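Local coordinates for protein KmHsv2 (Kluyveromyces marxianus, PDB 3VU4) that probably binds phosphoinositides as a seven-bladed beta-propeller of the PROPPIN family, and is thought to act in autophagy-related membrane transport, at residues Val99-Lys104 with Val115-Asp119; Lys206-Val210 with Val222-Glu226; Lys254-Val258 with Cys309-Trp313. All coordinates share one frame; numbering follows the deposited sequence.

Interaction 1 (Val99-Lys104 with Val115-Asp119); sequences VDAPVK and VSYGD. With SO4 (sulfate ion), chain C.
Val99 lies over one face of the Tyr117 ring, its CB 3.5 Å from the ring centroid and 9° off the ring normal, a CH-pi contact over the centre. A branched residue suits this place because it offers several C-H groups: CG1 reaches the CE1 side of the ring, while CG2 lies nearer CG. The ring is brought there by the first torsion of Tyr117 (chi1 45°), which sets CG between the backbone N and the carbonyl carbon. The hydroxyl bonds Ser122 OG, which with Val99 over one face limits how the ring can turn. Ala101 adds an apolar patch, CB to Tyr117 CB at 3.8 Å, and the Val103 and Val115 side chains cross at about a right angle, touching through their CG1 methyls.

The segments meet at the open end of the hairpin of strands 103-108 and 112-117, which begins the third propeller blade. Beyond this apolar side, Lys104 N donates to Ser116 O at 2.7 Å in a nearly straight bond. The Lys104 side chain runs extended alongside the 115-119 backbone, and its NZ donates to Gly118 O at 2.6 Å, tilted 30° from the carbonyl plane. A water links Pro102 O to Gly118 N. Lys104 NZ bonds O1 of a sulfate, probably from the crystallisation liquor, at 3.1 Å. The ammonium, likely to be charged, can pair with both carbonyl and anion.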
loop_
_atom_site.group_PDB
_atom_site.type_symbol
_atom_site.label_atom_id
_atom_site.label_comp_id
_atom_site.label_asym_id
_atom_site.label_seq_id
_atom_site.Cartn_x
_atom_site.Cartn_y
_atom_site.Cartn_z
ATOM N N VAL A 99 22.024 -8.029 5.385
ATOM C CA VAL A 99 21.932 -8.557 4.035
ATOM C C VAL A 99 23.117 -8.046 3.219
ATOM O O VAL A 99 23.807 -7.121 3.640
ATOM C CB VAL A 99 20.592 -8.165 3.387
ATOM C CG1 VAL A 99 19.462 -8.869 4.106
ATOM C CG2 VAL A 99 20.396 -6.664 3.463
ATOM N N ASP A 100 23.350 -8.652 2.060
ATOM C CA ASP A 100 24.484 -8.287 1.218
ATOM C C ASP A 100 24.422 -6.960 0.472
ATOM O O ASP A 100 25.455 -6.441 0.054
ATOM C CB ASP A 100 24.762 -9.410 0.217
ATOM C CG ASP A 100 24.991 -10.740 0.901
ATOM O OD1 ASP A 100 25.813 -10.781 1.850
ATOM O OD2 ASP A 100 24.352 -11.736 0.490
ATOM N N ALA A 101 23.226 -6.414 0.294
ATOM C CA ALA A 101 23.082 -5.142 -0.405
ATOM C C ALA A 101 22.163 -4.251 0.424
ATOM O O ALA A 101 21.548 -4.720 1.377
ATOM C CB ALA A 101 22.504 -5.374 -1.790
ATOM N N PRO A 102 22.056 -2.955 0.078
ATOM C CA PRO A 102 21.185 -2.057 0.848
ATOM C C PRO A 102 19.743 -2.571 0.863
ATOM O O PRO A 102 19.251 -3.071 -0.147
ATOM C CB PRO A 102 21.305 -0.732 0.101
ATOM C CG PRO A 102 22.636 -0.823 -0.576
ATOM C CD PRO A 102 22.671 -2.243 -1.056
ATOM N N VAL A 103 19.070 -2.449 1.999
ATOM C CA VAL A 103 17.697 -2.908 2.100
ATOM C C VAL A 103 16.742 -2.038 1.282
ATOM O O VAL A 103 16.743 -0.811 1.414
ATOM C CB VAL A 103 17.220 -2.914 3.561
ATOM C CG1 VAL A 103 15.766 -3.358 3.636
ATOM C CG2 VAL A 103 18.095 -3.837 4.384
ATOM N N LYS A 104 15.937 -2.692 0.439
ATOM C CA LYS A 104 14.938 -2.028 -0.405
ATOM C C LYS A 104 13.566 -2.177 0.255
ATOM O O LYS A 104 13.126 -1.313 1.015
ATOM C CB LYS A 104 14.883 -2.663 -1.800
ATOM C CG LYS A 104 16.108 -2.460 -2.673
ATOM C CD LYS A 104 15.866 -3.103 -4.032
ATOM C CE LYS A 104 17.044 -2.939 -4.983
ATOM N NZ LYS A 104 16.757 -3.574 -6.312
ATOM N N VAL A 115 12.594 -9.266 3.536
ATOM C CA VAL A 115 13.597 -8.236 3.229
ATOM C C VAL A 115 14.193 -8.381 1.819
ATOM O O VAL A 115 14.712 -9.445 1.472
ATOM C CB VAL A 115 14.787 -8.299 4.236
ATOM C CG1 VAL A 115 15.782 -7.185 3.944
ATOM C CG2 VAL A 115 14.278 -8.209 5.666
ATOM N N SER A 116 14.135 -7.327 1.011
ATOM C CA SER A 116 14.705 -7.406 -0.326
ATOM C C SER A 116 15.861 -6.433 -0.448
ATOM O O SER A 116 15.882 -5.381 0.188
ATOM C CB SER A 116 13.659 -7.106 -1.411
ATOM O OG SER A 116 13.352 -5.726 -1.486
ATOM N N TYR A 117 16.829 -6.803 -1.272
ATOM C CA TYR A 117 18.010 -5.995 -1.492
ATOM C C TYR A 117 18.567 -6.472 -2.805
ATOM O O TYR A 117 18.539 -7.666 -3.088
ATOM C CB TYR A 117 19.031 -6.232 -0.378
ATOM C CG TYR A 117 19.222 -7.692 -0.033
ATOM C CD1 TYR A 117 18.276 -8.379 0.736
ATOM C CD2 TYR A 117 20.338 -8.394 -0.487
ATOM C CE1 TYR A 117 18.435 -9.731 1.045
ATOM C CE2 TYR A 117 20.510 -9.749 -0.185
ATOM C CZ TYR A 117 19.554 -10.411 0.580
ATOM O OH TYR A 117 19.711 -11.748 0.861
ATOM N N GLY A 118 19.087 -5.557 -3.607
ATOM C CA GLY A 118 19.606 -5.972 -4.894
ATOM C C GLY A 118 18.463 -6.655 -5.613
ATOM O O GLY A 118 17.375 -6.080 -5.733
ATOM N N ASP A 119 18.684 -7.880 -6.073
ATOM C CA ASP A 119 17.626 -8.604 -6.763
ATOM C C ASP A 119 17.282 -9.892 -6.030
ATOM O O ASP A 119 16.982 -10.917 -6.643
ATOM C CB ASP A 119 18.029 -8.895 -8.212
ATOM C CG ASP A 119 19.240 -9.782 -8.315
ATOM O OD1 ASP A 119 19.847 -10.093 -7.263
ATOM O OD2 ASP A 119 19.586 -10.165 -9.454
HETATM S S SO4 C . 19.965 -2.086 -7.697
HETATM O O1 SO4 C . 19.746 -3.474 -7.242
HETATM O O2 SO4 C . 18.692 -1.529 -8.186
HETATM O O3 SO4 C . 20.443 -1.270 -6.568
HETATM O O4 SO4 C . 20.969 -2.078 -8.779
HETATM O O HOH W 1 19.534 -2.863 -2.662
#

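Interaction 2 (Lys206-Val210 with Val222-Glu226); sequences KSDMV and VFKTE
Thr225 meets the 206-210 segment through every branch of its side chain, while Val210 faces it from the neighbouring strand; these two residues have the largest areas buried by the contact. The Thr225 hydroxyl OG1 donates to Ser207 O at 2.5 Å, in the carbonyl plane and on a lone pair. One residue along, Thr225 N donates to Asp208 O at 2.9 Å, but from well above that carbonyl's plane. Two successive carbonyls are thus gripped by one residue, which ties the turn before strand 209-214 to the chain just past strand 219-224. A chi1 of 55° puts OG1 between the backbone N and the carbonyl carbon, and this leaves the methyl CG2 directed at Met209 C, at 3.6 Å, and at Val210 CB, at 4.0 Å. Threonine fits because it combines a donor with a methyl in a buried setting, where Leu149 of the preceding blade also touches it.

The strands here are the second and third of the fifth propeller blade, joined as an antiparallel beta hairpin. Val210 and Phe223 form its hydrogen-bonded pair: Val210 N donates a hydrogen bond to Phe223 O at 2.9 Å, in the carbonyl plane, and Phe223 N donates one to Val210 O at 3.0 Å. As directly paired residues they lie on the same face, where Val210 CG1 comes within 4.1 Å of Phe223 CB, and the beta-branched valine suits an extended backbone.

Met209, paired with Lys224 in the non-hydrogen-bonded manner, points to the other face. Its flexible chain bends at its last torsion and crosses Val222 at an angle, Met209 SD lying 4.0 Å from Val222 CG1, and both side chains pack against Trp248 of strand 243-248, the first strand of the next blade.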
loop_
_atom_site.group_PDB
_atom_site.type_symbol
_atom_site.label_atom_id
_atom_site.label_comp_id
_atom_site.label_asym_id
_atom_site.label_seq_id
_atom_site.Cartn_x
_atom_site.Cartn_y
_atom_site.Cartn_z
ATOM N N LYS A 206 -7.977 -9.195 2.192
ATOM C CA LYS A 206 -7.988 -10.641 2.349
ATOM C C LYS A 206 -6.859 -11.360 1.613
ATOM O O LYS A 206 -6.564 -12.516 1.911
ATOM C CB LYS A 206 -9.324 -11.198 1.871
ATOM C CG LYS A 206 -10.520 -10.656 2.619
ATOM C CD LYS A 206 -11.821 -11.073 1.951
ATOM C CE LYS A 206 -13.018 -10.463 2.666
ATOM N NZ LYS A 206 -14.275 -10.629 1.882
ATOM N N SER A 207 -6.239 -10.681 0.655
ATOM C CA SER A 207 -5.150 -11.253 -0.135
ATOM C C SER A 207 -5.648 -12.222 -1.196
ATOM O O SER A 207 -4.867 -12.994 -1.744
ATOM C CB SER A 207 -4.131 -11.968 0.757
ATOM O OG SER A 207 -3.302 -11.043 1.434
ATOM N N ASP A 208 -6.943 -12.187 -1.482
ATOM C CA ASP A 208 -7.505 -13.068 -2.492
ATOM C C ASP A 208 -7.426 -12.429 -3.873
ATOM O O ASP A 208 -7.703 -13.075 -4.880
ATOM C CB ASP A 208 -8.952 -13.431 -2.149
ATOM C CG ASP A 208 -9.820 -12.221 -1.921
ATOM O OD1 ASP A 208 -10.825 -12.064 -2.641
ATOM O OD2 ASP A 208 -9.507 -11.421 -1.017
ATOM N N MET A 209 -7.045 -11.156 -3.922
ATOM C CA MET A 209 -6.893 -10.460 -5.200
ATOM C C MET A 209 -5.648 -9.584 -5.183
ATOM O O MET A 209 -5.196 -9.142 -4.123
ATOM C CB MET A 209 -8.120 -9.595 -5.510
ATOM C CG MET A 209 -9.382 -10.387 -5.827
ATOM S SD MET A 209 -10.738 -9.340 -6.414
ATOM C CE MET A 209 -11.140 -8.347 -4.886
ATOM N N VAL A 210 -5.077 -9.347 -6.354
ATOM C CA VAL A 210 -3.898 -8.496 -6.439
ATOM C C VAL A 210 -4.063 -7.543 -7.618
ATOM O O VAL A 210 -4.398 -7.972 -8.718
ATOM C CB VAL A 210 -2.608 -9.321 -6.607
ATOM C CG1 VAL A 210 -2.674 -10.163 -7.877
ATOM C CG2 VAL A 210 -1.412 -8.393 -6.627
ATOM N N VAL A 222 -6.651 -6.599 -12.289
ATOM C CA VAL A 222 -6.901 -7.262 -11.027
ATOM C C VAL A 222 -7.007 -8.752 -11.278
ATOM O O VAL A 222 -7.777 -9.179 -12.142
ATOM C CB VAL A 222 -8.203 -6.777 -10.380
ATOM C CG1 VAL A 222 -8.340 -7.395 -9.003
ATOM C CG2 VAL A 222 -8.217 -5.264 -10.289
ATOM N N PHE A 223 -6.232 -9.536 -10.530
ATOM C CA PHE A 223 -6.230 -10.990 -10.663
ATOM C C PHE A 223 -6.552 -11.664 -9.337
ATOM O O PHE A 223 -6.346 -11.076 -8.273
ATOM C CB PHE A 223 -4.854 -11.522 -11.111
ATOM C CG PHE A 223 -4.293 -10.862 -12.351
ATOM C CD1 PHE A 223 -3.612 -9.644 -12.268
ATOM C CD2 PHE A 223 -4.427 -11.469 -13.600
ATOM C CE1 PHE A 223 -3.068 -9.042 -13.409
ATOM C CE2 PHE A 223 -3.888 -10.875 -14.751
ATOM C CZ PHE A 223 -3.207 -9.659 -14.655
ATOM N N LYS A 224 -7.064 -12.901 -9.411
ATOM C CA LYS A 224 -7.346 -13.701 -8.214
ATOM C C LYS A 224 -5.983 -14.250 -7.831
ATOM O O LYS A 224 -5.260 -14.747 -8.694
ATOM C CB LYS A 224 -8.228 -14.906 -8.524
ATOM C CG LYS A 224 -9.689 -14.652 -8.797
ATOM C CD LYS A 224 -10.345 -16.001 -9.099
ATOM C CE LYS A 224 -11.802 -15.866 -9.505
ATOM N NZ LYS A 224 -12.298 -17.114 -10.166
ATOM N N THR A 225 -5.628 -14.178 -6.558
ATOM C CA THR A 225 -4.334 -14.688 -6.126
ATOM C C THR A 225 -4.281 -16.214 -6.097
ATOM O O THR A 225 -3.201 -16.812 -6.127
ATOM C CB THR A 225 -3.966 -14.159 -4.732
ATOM O OG1 THR A 225 -5.023 -14.468 -3.813
ATOM C CG2 THR A 225 -3.743 -12.648 -4.778
ATOM N N GLU A 226 -5.447 -16.849 -6.041
ATOM C CA GLU A 226 -5.506 -18.301 -6.002
ATOM C C GLU A 226 -5.147 -18.954 -7.330
ATOM O O GLU A 226 -4.319 -19.856 -7.363
ATOM C CB GLU A 226 -6.890 -18.764 -5.590
ATOM C CG GLU A 226 -6.992 -20.260 -5.404
ATOM C CD GLU A 226 -8.426 -20.738 -5.381
ATOM O OE1 GLU A 226 -8.664 -21.875 -4.914
ATOM O OE2 GLU A 226 -9.314 -19.979 -5.841
#

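Interaction 3 (Lys254-Val258 with Cys309-Trp313); sequences KLAVV and CKIAW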
loop_
_atom_site.group_PDB
_atom_site.type_symbol
_atom_site.label_atom_id
_atom_site.label_comp_id
_atom_site.label_asym_id
_atom_site.label_seq_id
_atom_site.Cartn_x
_atom_site.Cartn_y
_atom_site.Cartn_z
ATOM N N LYS A 254 -13.512 -1.109 -3.732
ATOM C CA LYS A 254 -12.954 -0.050 -4.556
ATOM C C LYS A 254 -11.446 0.032 -4.499
ATOM O O LYS A 254 -10.810 -0.357 -3.522
ATOM C CB LYS A 254 -13.561 1.293 -4.165
ATOM C CG LYS A 254 -15.021 1.385 -4.521
ATOM C CD LYS A 254 -15.678 2.574 -3.879
ATOM C CE LYS A 254 -17.197 2.446 -3.968
ATOM N NZ LYS A 254 -17.684 1.216 -3.264
ATOM N N LEU A 255 -10.884 0.542 -5.580
ATOM C CA LEU A 255 -9.450 0.695 -5.695
ATOM C C LEU A 255 -9.162 2.184 -5.920
ATOM O O LEU A 255 -9.728 2.795 -6.831
ATOM C CB LEU A 255 -8.967 -0.132 -6.881
ATOM C CG LEU A 255 -7.487 -0.369 -7.099
ATOM C CD1 LEU A 255 -6.884 -0.999 -5.865
ATOM C CD2 LEU A 255 -7.325 -1.271 -8.301
ATOM N N ALA A 256 -8.320 2.772 -5.069
ATOM C CA ALA A 256 -7.961 4.185 -5.216
ATOM C C ALA A 256 -6.566 4.292 -5.800
ATOM O O ALA A 256 -5.663 3.543 -5.426
ATOM C CB ALA A 256 -8.018 4.913 -3.872
ATOM N N VAL A 257 -6.406 5.217 -6.733
ATOM C CA VAL A 257 -5.120 5.454 -7.367
ATOM C C VAL A 257 -4.818 6.952 -7.346
ATOM O O VAL A 257 -5.703 7.776 -7.600
ATOM C CB VAL A 257 -5.117 4.974 -8.845
ATOM C CG1 VAL A 257 -3.796 5.347 -9.527
ATOM C CG2 VAL A 257 -5.322 3.479 -8.903
ATOM N N VAL A 258 -3.577 7.301 -7.026
ATOM C CA VAL A 258 -3.158 8.695 -7.031
ATOM C C VAL A 258 -2.028 8.779 -8.047
ATOM O O VAL A 258 -1.087 7.991 -7.981
ATOM C CB VAL A 258 -2.615 9.147 -5.661
ATOM C CG1 VAL A 258 -2.120 10.581 -5.747
ATOM C CG2 VAL A 258 -3.689 9.056 -4.622
ATOM N N CYS A 309 3.384 10.739 -1.872
ATOM C CA CYS A 309 2.368 10.513 -0.858
ATOM C C CYS A 309 2.040 9.039 -0.788
ATOM O O CYS A 309 2.505 8.253 -1.617
ATOM C CB CYS A 309 1.088 11.317 -1.151
ATOM S SG CYS A 309 0.138 10.833 -2.631
ATOM N N LYS A 310 1.257 8.677 0.223
ATOM C CA LYS A 310 0.811 7.302 0.427
ATOM C C LYS A 310 -0.628 7.401 0.863
ATOM O O LYS A 310 -0.981 8.294 1.634
ATOM C CB LYS A 310 1.642 6.594 1.504
ATOM C CG LYS A 310 3.046 6.306 1.032
ATOM C CD LYS A 310 3.819 5.369 1.931
ATOM C CE LYS A 310 5.198 5.146 1.319
ATOM N NZ LYS A 310 6.079 4.271 2.129
ATOM N N ILE A 311 -1.466 6.507 0.358
ATOM C CA ILE A 311 -2.873 6.539 0.720
ATOM C C ILE A 311 -3.277 5.259 1.431
ATOM O O ILE A 311 -2.571 4.251 1.383
ATOM C CB ILE A 311 -3.755 6.771 -0.531
ATOM C CG1 ILE A 311 -3.702 5.568 -1.468
ATOM C CG2 ILE A 311 -3.237 7.987 -1.304
ATOM C CD1 ILE A 311 -4.343 5.827 -2.820
ATOM N N ALA A 312 -4.409 5.312 2.116
ATOM C CA ALA A 312 -4.899 4.148 2.834
ATOM C C ALA A 312 -6.377 4.313 3.134
ATOM O O ALA A 312 -6.812 5.361 3.625
ATOM C CB ALA A 312 -4.117 3.960 4.127
ATOM N N TRP A 313 -7.158 3.290 2.812
ATOM C CA TRP A 313 -8.584 3.349 3.097
ATOM C C TRP A 313 -8.721 3.061 4.577
ATOM O O TRP A 313 -7.974 2.259 5.131
ATOM C CB TRP A 313 -9.356 2.311 2.288
ATOM C CG TRP A 313 -9.400 2.603 0.819
ATOM C CD1 TRP A 313 -8.415 2.368 -0.098
ATOM C CD2 TRP A 313 -10.502 3.155 0.089
ATOM N NE1 TRP A 313 -8.839 2.729 -1.353
ATOM C CE2 TRP A 313 -10.115 3.216 -1.267
ATOM C CE3 TRP A 313 -11.780 3.598 0.448
ATOM C CZ2 TRP A 313 -10.964 3.704 -2.266
ATOM C CZ3 TRP A 313 -12.625 4.081 -0.544
ATOM C CH2 TRP A 313 -12.212 4.130 -1.887
#
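The seam between the sixth and seventh propeller blades is formed here by strand 254-258 and strand 310-313, the first strand of the seventh. The two run nearly antiparallel, at 164°, with their axes 8.4 Å apart; no hydrogen bond joins them, and alternate side chains fill the space between.

Trp313 gives most to the contact. Its indole presents NE1 and CZ2 to the methyl of Ala256, the NE1 to CB distance being 3.4 Å, while CH2 lies 3.9 Å from Lys254 CB. Lys254 O stands over one ring face toward its rim, and Ala256 N lies in the ring plane at the edge. A residue as small as alanine suits this place, since the broad indole comes right up to its CB. Replacing Trp313 by an alanine is likely to open a gap beside Ala256 and to leave Lys247 O without its NE1 donor.

Further along, Val258 and Ile311 lie alongside one another, pointing opposite ways, CG2 to CG2 at 3.5 Å. In Ile311 a chi1 of 68° sets CG1 between the backbone N and the carbonyl carbon, and from there the arm carries CD1 to within 3.7 Å of Ala256 O. Cys309 SG meets Val258 CG1 at 3.9 Å.

Strand 318-323 continues this apolar layer, Leu319 touching both Ala256 and Trp313, while the backbone of 254-258 is bonded within its own blade to strands 243-248 and 263-268.

The three contacts lie in different parts of the propeller. Interactions 1 and 2 each join two strands of one blade, the first and second in the third blade and the second and third in the fifth. Backbone hydrogen bonds do much of the holding in interaction 2, whereas interaction 1 is mainly side-chain contacts with one backbone bond. Interaction 3 instead joins two blades; its segments meet through side-chain packing, with no hydrogen bond between them. Interaction 1 is partly open at its lysine and sulfate end, interaction 2 is mostly buried, and interaction 3 is wholly so, nearest the chain centre. Interactions 2 and 3 have centres about 17 Å apart; interaction 1 sits about 26 Å, centre to centre, from each.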